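Local coordinates for botulinum neurotoxin type G (Clostridium botulinum, PDB 3MPP), which adheres to the surface of host nerve cells through its receptor-binding domain, allowing the toxin to deliver its protease light chain into the cytosol, at residues N89-I94 with T192-W197; G102-I107 with I113-D118. The protein carries 4 engineered substitutions. One frame throughout, in Å; residues are numbered along the deposited sequence.

Interaction 1 (N89-I94 with T192-W197); sequences NEYTII and TTKFVW
Y91 and I93 meet K194 and V196 between the two sheets of the jelly-roll-like, concanavalin-related β-sandwich that forms the N-terminal half of the receptor-binding domain. The backbones stay well apart, with the CA atoms of I93 and V196 8.1 Å from each other, so the contact is made through side chains, with one bridging water. Apolar packing centres on one methyl of V196. V196 CG2 reaches the edge of the Y91 ring, near its plane, 4.2 Å from Y91 CE1. The same V196 CG2 lies 4.1 Å from CG2 of I93, whose side chain crosses that of V196 at about a right angle. L186 and V73 pack on V196 from strands 181-187 and 67-74, one from each sheet.

The second kind of contact is between the tyrosine tip and a lysine chain. K194 bends at both chi2 (65°) and chi3 (74°), which curls its methylenes around the phenol oxygen; K194 CD comes to 3.5 Å from Y91 OH. The bend also leaves the ammonium near the same hydroxyl, where a water joins the two. That water sits at the ring edge, in the ring plane, 2.7 Å from Y91 OH, and accepts a weak hydrogen bond from K194 NZ at 3.2 Å.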
loop_
_atom_site.group_PDB
_atom_site.type_symbol
_atom_site.label_atom_id
_atom_site.label_comp_id
_atom_site.label_asym_id
_atom_site.label_seq_id
_atom_site.Cartn_x
_atom_site.Cartn_y
_atom_site.Cartn_z
ATOM N N ASN A 89 16.021 -11.155 -13.868
ATOM C CA ASN A 89 15.747 -10.194 -14.943
ATOM C C ASN A 89 15.661 -8.771 -14.404
ATOM O O ASN A 89 14.689 -8.401 -13.745
ATOM C CB ASN A 89 14.481 -10.599 -15.714
ATOM C CG ASN A 89 14.043 -9.569 -16.781
ATOM O OD1 ASN A 89 12.855 -9.277 -16.900
ATOM N ND2 ASN A 89 14.985 -9.062 -17.575
ATOM N N GLU A 90 16.712 -7.993 -14.655
ATOM C CA GLU A 90 16.705 -6.582 -14.312
ATOM C C GLU A 90 16.217 -5.777 -15.504
ATOM O O GLU A 90 16.691 -5.956 -16.627
ATOM C CB GLU A 90 18.096 -6.098 -13.870
ATOM C CG GLU A 90 18.097 -4.631 -13.439
ATOM C CD GLU A 90 19.478 -4.090 -13.117
ATOM O OE1 GLU A 90 20.431 -4.887 -13.036
ATOM O OE2 GLU A 90 19.607 -2.862 -12.946
ATOM N N TYR A 91 15.251 -4.904 -15.265
ATOM C CA TYR A 91 14.710 -4.086 -16.340
ATOM C C TYR A 91 14.566 -2.650 -15.879
ATOM O O TYR A 91 14.217 -2.386 -14.736
ATOM C CB TYR A 91 13.363 -4.636 -16.843
ATOM C CG TYR A 91 12.317 -4.832 -15.764
ATOM C CD1 TYR A 91 11.393 -3.831 -15.466
ATOM C CD2 TYR A 91 12.259 -6.019 -15.041
ATOM C CE1 TYR A 91 10.424 -4.014 -14.466
ATOM C CE2 TYR A 91 11.310 -6.213 -14.047
ATOM C CZ TYR A 91 10.396 -5.211 -13.768
ATOM O OH TYR A 91 9.477 -5.419 -12.776
ATOM N N THR A 92 14.869 -1.728 -16.783
ATOM C CA THR A 92 14.733 -0.309 -16.516
ATOM C C THR A 92 13.242 0.040 -16.510
ATOM O O THR A 92 12.446 -0.571 -17.238
ATOM C CB THR A 92 15.478 0.487 -17.608
ATOM O OG1 THR A 92 16.829 0.041 -17.641
ATOM C CG2 THR A 92 15.460 1.981 -17.331
ATOM N N ILE A 93 12.859 0.990 -15.666
ATOM C CA ILE A 93 11.492 1.494 -15.669
ATOM C C ILE A 93 11.459 2.998 -15.915
ATOM O O ILE A 93 10.526 3.504 -16.526
ATOM C CB ILE A 93 10.732 1.168 -14.367
ATOM C CG1 ILE A 93 11.461 1.711 -13.148
ATOM C CG2 ILE A 93 10.518 -0.346 -14.229
ATOM C CD1 ILE A 93 10.591 1.699 -11.885
ATOM N N ILE A 94 12.478 3.704 -15.428
ATOM C CA ILE A 94 12.579 5.147 -15.624
ATOM C C ILE A 94 14.028 5.503 -15.941
ATOM O O ILE A 94 14.946 5.038 -15.265
ATOM C CB ILE A 94 12.148 5.936 -14.372
ATOM C CG1 ILE A 94 10.785 5.462 -13.854
ATOM C CG2 ILE A 94 12.102 7.430 -14.680
ATOM C CD1 ILE A 94 10.438 5.990 -12.461
ATOM N N THR A 192 6.276 -11.018 -20.442
ATOM C CA THR A 192 5.336 -10.185 -21.198
ATOM C C THR A 192 4.131 -9.763 -20.362
ATOM O O THR A 192 3.386 -8.882 -20.762
ATOM C CB THR A 192 4.840 -10.856 -22.499
ATOM O OG1 THR A 192 4.203 -12.104 -22.185
ATOM C CG2 THR A 192 6.023 -11.101 -23.466
ATOM N N THR A 193 3.942 -10.396 -19.202
ATOM C CA THR A 193 2.819 -10.053 -18.341
ATOM C C THR A 193 3.170 -8.987 -17.318
ATOM O O THR A 193 2.297 -8.551 -16.571
ATOM C CB THR A 193 2.264 -11.281 -17.573
ATOM O OG1 THR A 193 3.189 -11.665 -16.544
ATOM C CG2 THR A 193 2.006 -12.437 -18.532
ATOM N N LYS A 194 4.431 -8.563 -17.280
ATOM C CA LYS A 194 4.885 -7.626 -16.245
ATOM C C LYS A 194 4.216 -6.262 -16.368
ATOM O O LYS A 194 3.932 -5.783 -17.473
ATOM C CB LYS A 194 6.417 -7.450 -16.272
ATOM C CG LYS A 194 6.983 -6.649 -15.072
ATOM C CD LYS A 194 6.776 -7.403 -13.741
ATOM C CE LYS A 194 7.748 -8.584 -13.606
ATOM N NZ LYS A 194 7.404 -9.474 -12.438
ATOM N N PHE A 195 3.953 -5.639 -15.224
ATOM C CA PHE A 195 3.517 -4.254 -15.217
ATOM C C PHE A 195 4.061 -3.598 -13.966
ATOM O O PHE A 195 4.503 -4.287 -13.048
ATOM C CB PHE A 195 1.985 -4.144 -15.278
ATOM C CG PHE A 195 1.281 -4.790 -14.111
ATOM C CD1 PHE A 195 1.048 -4.076 -12.942
ATOM C CD2 PHE A 195 0.876 -6.120 -14.175
ATOM C CE1 PHE A 195 0.408 -4.674 -11.851
ATOM C CE2 PHE A 195 0.245 -6.720 -13.099
ATOM C CZ PHE A 195 0.009 -5.991 -11.930
ATOM N N VAL A 196 4.059 -2.269 -13.957
ATOM C CA VAL A 196 4.482 -1.496 -12.804
ATOM C C VAL A 196 3.537 -0.318 -12.677
ATOM O O VAL A 196 3.227 0.325 -13.683
ATOM C CB VAL A 196 5.922 -0.921 -12.988
ATOM C CG1 VAL A 196 6.410 -0.322 -11.682
ATOM C CG2 VAL A 196 6.884 -1.991 -13.478
ATOM N N TRP A 197 3.078 -0.027 -11.460
ATOM C CA TRP A 197 2.257 1.168 -11.225
ATOM C C TRP A 197 3.143 2.267 -10.646
ATOM O O TRP A 197 3.999 2.002 -9.797
ATOM C CB TRP A 197 1.093 0.882 -10.247
ATOM C CG TRP A 197 -0.097 0.187 -10.859
ATOM C CD1 TRP A 197 -0.357 -1.162 -10.871
ATOM C CD2 TRP A 197 -1.201 0.814 -11.527
ATOM N NE1 TRP A 197 -1.556 -1.406 -11.517
ATOM C CE2 TRP A 197 -2.093 -0.210 -11.919
ATOM C CE3 TRP A 197 -1.515 2.151 -11.843
ATOM C CZ2 TRP A 197 -3.274 0.059 -12.620
ATOM C CZ3 TRP A 197 -2.685 2.417 -12.525
ATOM C CH2 TRP A 197 -3.557 1.374 -12.907
HETATM O O HOH W 1 9.755 -7.670 -11.283
#

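Interaction 2 (G102-I107 with I113-D118); sequences GWKVSI and IWTLID
With chi1 near 61°, W103 places CG between its own backbone N and carbonyl carbon, while W114 on the partner strand turns CG anti to its N (chi1 171°); together these torsions bring the two indoles against each other on one face of the antiparallel hairpin. W114 CH2 sits 3.1 Å above the W103 plane, displaced toward its rim. The planes are inclined at 30° and the rings barely overlap, so this is a strongly slid pair rather than a full stack. The fit is tight: W103 CE3 lies 3.2 Å from W114 CZ3. V105 CG2 closes on the edge of the W114 ring, in its plane, and L116 CD2 covers W103 CB. I69 of strand 67-74 touches both tryptophans, which places them in the sandwich interior.

Six backbone hydrogen bonds fix the register, two each in the pairs G102–I117, K104–T115 and S106–I113. Among the straightest is S106 N to I113 O, 2.9 Å.

On the other face, K104 runs alongside T115, and S106 OG packs 3.4 Å from I113 CB. A water lies within hydrogen-bonding distance of K104 O, S106 OG, I113 O and T115 OG1, and its two hydrogens can serve only two acceptors at a time. Both hydroxyls have further partners: S106 OG bonds E90 OE2, and T115 OG1 bonds S125 OG. The W103, V105, W114 and L116 face thus offers apolar packing toward the other sheet, whereas the opposite face mixes a water-linked polar cluster with aliphatic I113 and I117.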
loop_
_atom_site.group_PDB
_atom_site.type_symbol
_atom_site.label_atom_id
_atom_site.label_comp_id
_atom_site.label_asym_id
_atom_site.label_seq_id
_atom_site.Cartn_x
_atom_site.Cartn_y
_atom_site.Cartn_z
ATOM N N GLY A 102 23.834 9.052 -17.901
ATOM C CA GLY A 102 22.741 9.700 -17.200
ATOM C C GLY A 102 22.357 8.879 -15.987
ATOM O O GLY A 102 23.230 8.298 -15.343
ATOM N N TRP A 103 21.058 8.818 -15.684
ATOM C CA TRP A 103 20.562 7.981 -14.591
ATOM C C TRP A 103 19.382 7.115 -15.003
ATOM O O TRP A 103 18.621 7.457 -15.910
ATOM C CB TRP A 103 20.162 8.810 -13.369
ATOM C CG TRP A 103 19.056 9.798 -13.615
ATOM C CD1 TRP A 103 19.199 11.133 -13.863
ATOM C CD2 TRP A 103 17.641 9.542 -13.609
ATOM N NE1 TRP A 103 17.969 11.721 -14.024
ATOM C CE2 TRP A 103 16.995 10.768 -13.873
ATOM C CE3 TRP A 103 16.860 8.394 -13.422
ATOM C CZ2 TRP A 103 15.609 10.882 -13.952
ATOM C CZ3 TRP A 103 15.476 8.509 -13.496
ATOM C CH2 TRP A 103 14.864 9.742 -13.757
ATOM N N LYS A 104 19.223 5.999 -14.308
ATOM C CA LYS A 104 18.088 5.125 -14.551
ATOM C C LYS A 104 17.620 4.496 -13.251
ATOM O O LYS A 104 18.419 4.232 -12.351
ATOM C CB LYS A 104 18.450 4.040 -15.565
ATOM C CG LYS A 104 19.364 2.957 -15.021
ATOM C CD LYS A 104 19.736 1.947 -16.106
ATOM C CE LYS A 104 20.646 0.852 -15.555
ATOM N NZ LYS A 104 20.766 -0.318 -16.477
ATOM N N VAL A 105 16.311 4.285 -13.163
ATOM C CA VAL A 105 15.722 3.483 -12.114
ATOM C C VAL A 105 15.341 2.142 -12.740
ATOM O O VAL A 105 14.688 2.087 -13.792
ATOM C CB VAL A 105 14.477 4.178 -11.508
ATOM C CG1 VAL A 105 13.775 3.261 -10.505
ATOM C CG2 VAL A 105 14.874 5.493 -10.845
ATOM N N SER A 106 15.785 1.058 -12.118
ATOM C CA SER A 106 15.465 -0.272 -12.622
ATOM C C SER A 106 14.922 -1.175 -11.507
ATOM O O SER A 106 15.061 -0.890 -10.315
ATOM C CB SER A 106 16.691 -0.900 -13.287
ATOM O OG SER A 106 17.694 -1.175 -12.333
ATOM N N ILE A 107 14.284 -2.256 -11.911
ATOM C CA ILE A 107 13.741 -3.206 -10.970
ATOM C C ILE A 107 14.380 -4.548 -11.277
ATOM O O ILE A 107 14.570 -4.904 -12.443
ATOM C CB ILE A 107 12.202 -3.286 -11.082
ATOM C CG1 ILE A 107 11.571 -2.001 -10.525
ATOM C CG2 ILE A 107 11.677 -4.529 -10.363
ATOM C CD1 ILE A 107 10.056 -1.960 -10.594
ATOM N N ILE A 113 16.432 -0.292 -7.901
ATOM C CA ILE A 113 17.842 0.037 -8.137
ATOM C C ILE A 113 18.037 1.387 -8.816
ATOM O O ILE A 113 17.398 1.690 -9.822
ATOM C CB ILE A 113 18.505 -1.013 -9.050
ATOM C CG1 ILE A 113 18.420 -2.409 -8.439
ATOM C CG2 ILE A 113 19.942 -0.632 -9.355
ATOM C CD1 ILE A 113 18.805 -3.505 -9.419
ATOM N N TRP A 114 18.944 2.182 -8.263
ATOM C CA TRP A 114 19.326 3.470 -8.828
ATOM C C TRP A 114 20.748 3.378 -9.407
ATOM O O TRP A 114 21.666 2.923 -8.736
ATOM C CB TRP A 114 19.263 4.527 -7.722
ATOM C CG TRP A 114 19.813 5.880 -8.066
ATOM C CD1 TRP A 114 20.977 6.431 -7.607
ATOM C CD2 TRP A 114 19.202 6.871 -8.900
ATOM N NE1 TRP A 114 21.130 7.697 -8.112
ATOM C CE2 TRP A 114 20.055 7.992 -8.907
ATOM C CE3 TRP A 114 18.018 6.922 -9.638
ATOM C CZ2 TRP A 114 19.764 9.144 -9.629
ATOM C CZ3 TRP A 114 17.734 8.066 -10.352
ATOM C CH2 TRP A 114 18.600 9.163 -10.341
ATOM N N THR A 115 20.923 3.803 -10.652
ATOM C CA THR A 115 22.207 3.666 -11.328
ATOM C C THR A 115 22.655 4.963 -11.989
ATOM O O THR A 115 21.864 5.638 -12.658
ATOM C CB THR A 115 22.170 2.554 -12.404
ATOM O OG1 THR A 115 21.889 1.289 -11.789
ATOM C CG2 THR A 115 23.498 2.482 -13.132
ATOM N N LEU A 116 23.927 5.304 -11.782
ATOM C CA LEU A 116 24.557 6.444 -12.435
ATOM C C LEU A 116 25.625 5.918 -13.373
ATOM O O LEU A 116 26.426 5.065 -12.997
ATOM C CB LEU A 116 25.193 7.382 -11.408
ATOM C CG LEU A 116 24.235 8.137 -10.487
ATOM C CD1 LEU A 116 24.995 8.770 -9.326
ATOM C CD2 LEU A 116 23.465 9.190 -11.269
ATOM N N ILE A 117 25.622 6.415 -14.604
ATOM C CA ILE A 117 26.578 5.974 -15.603
ATOM C C ILE A 117 27.258 7.185 -16.220
ATOM O O ILE A 117 26.589 8.125 -16.664
ATOM C CB ILE A 117 25.892 5.145 -16.707
ATOM C CG1 ILE A 117 25.112 3.986 -16.083
ATOM C CG2 ILE A 117 26.923 4.651 -17.732
ATOM C CD1 ILE A 117 24.445 3.079 -17.087
ATOM N N ASP A 118 28.588 7.172 -16.226
ATOM C CA ASP A 118 29.347 8.288 -16.775
ATOM C C ASP A 118 29.522 8.174 -18.290
ATOM O O ASP A 118 29.011 7.243 -18.930
ATOM C CB ASP A 118 30.704 8.442 -16.072
ATOM C CG ASP A 118 31.636 7.262 -16.313
ATOM O OD1 ASP A 118 31.400 6.480 -17.264
ATOM O OD2 ASP A 118 32.617 7.127 -15.549
HETATM O O HOH W 2 19.129 1.299 -12.211
#

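Overall arrangement
Both interactions belong to the N-terminal receptor-binding subdomain, with centres 14 Å apart. Along the chain the order is 89-94, 102-107, 113-118, 192-197, so interaction 2 falls within the interval spanned by interaction 1. Strands 90-98, 103-108 and 111-117 are successive neighbours in the seven-stranded antiparallel sheet. Interaction 2 joins two of them edge to edge, whereas interaction 1 spans from that sheet to strand 195-204 of the other. Strand 90-98 links them directly: I94 O lies 2.6 Å from V105 N, a probable hydrogen bond within the classic β bulge where I93 and I94 both face V105. Together they join strands within a sheet and sheets across the sandwich, away from the ganglioside-binding motif.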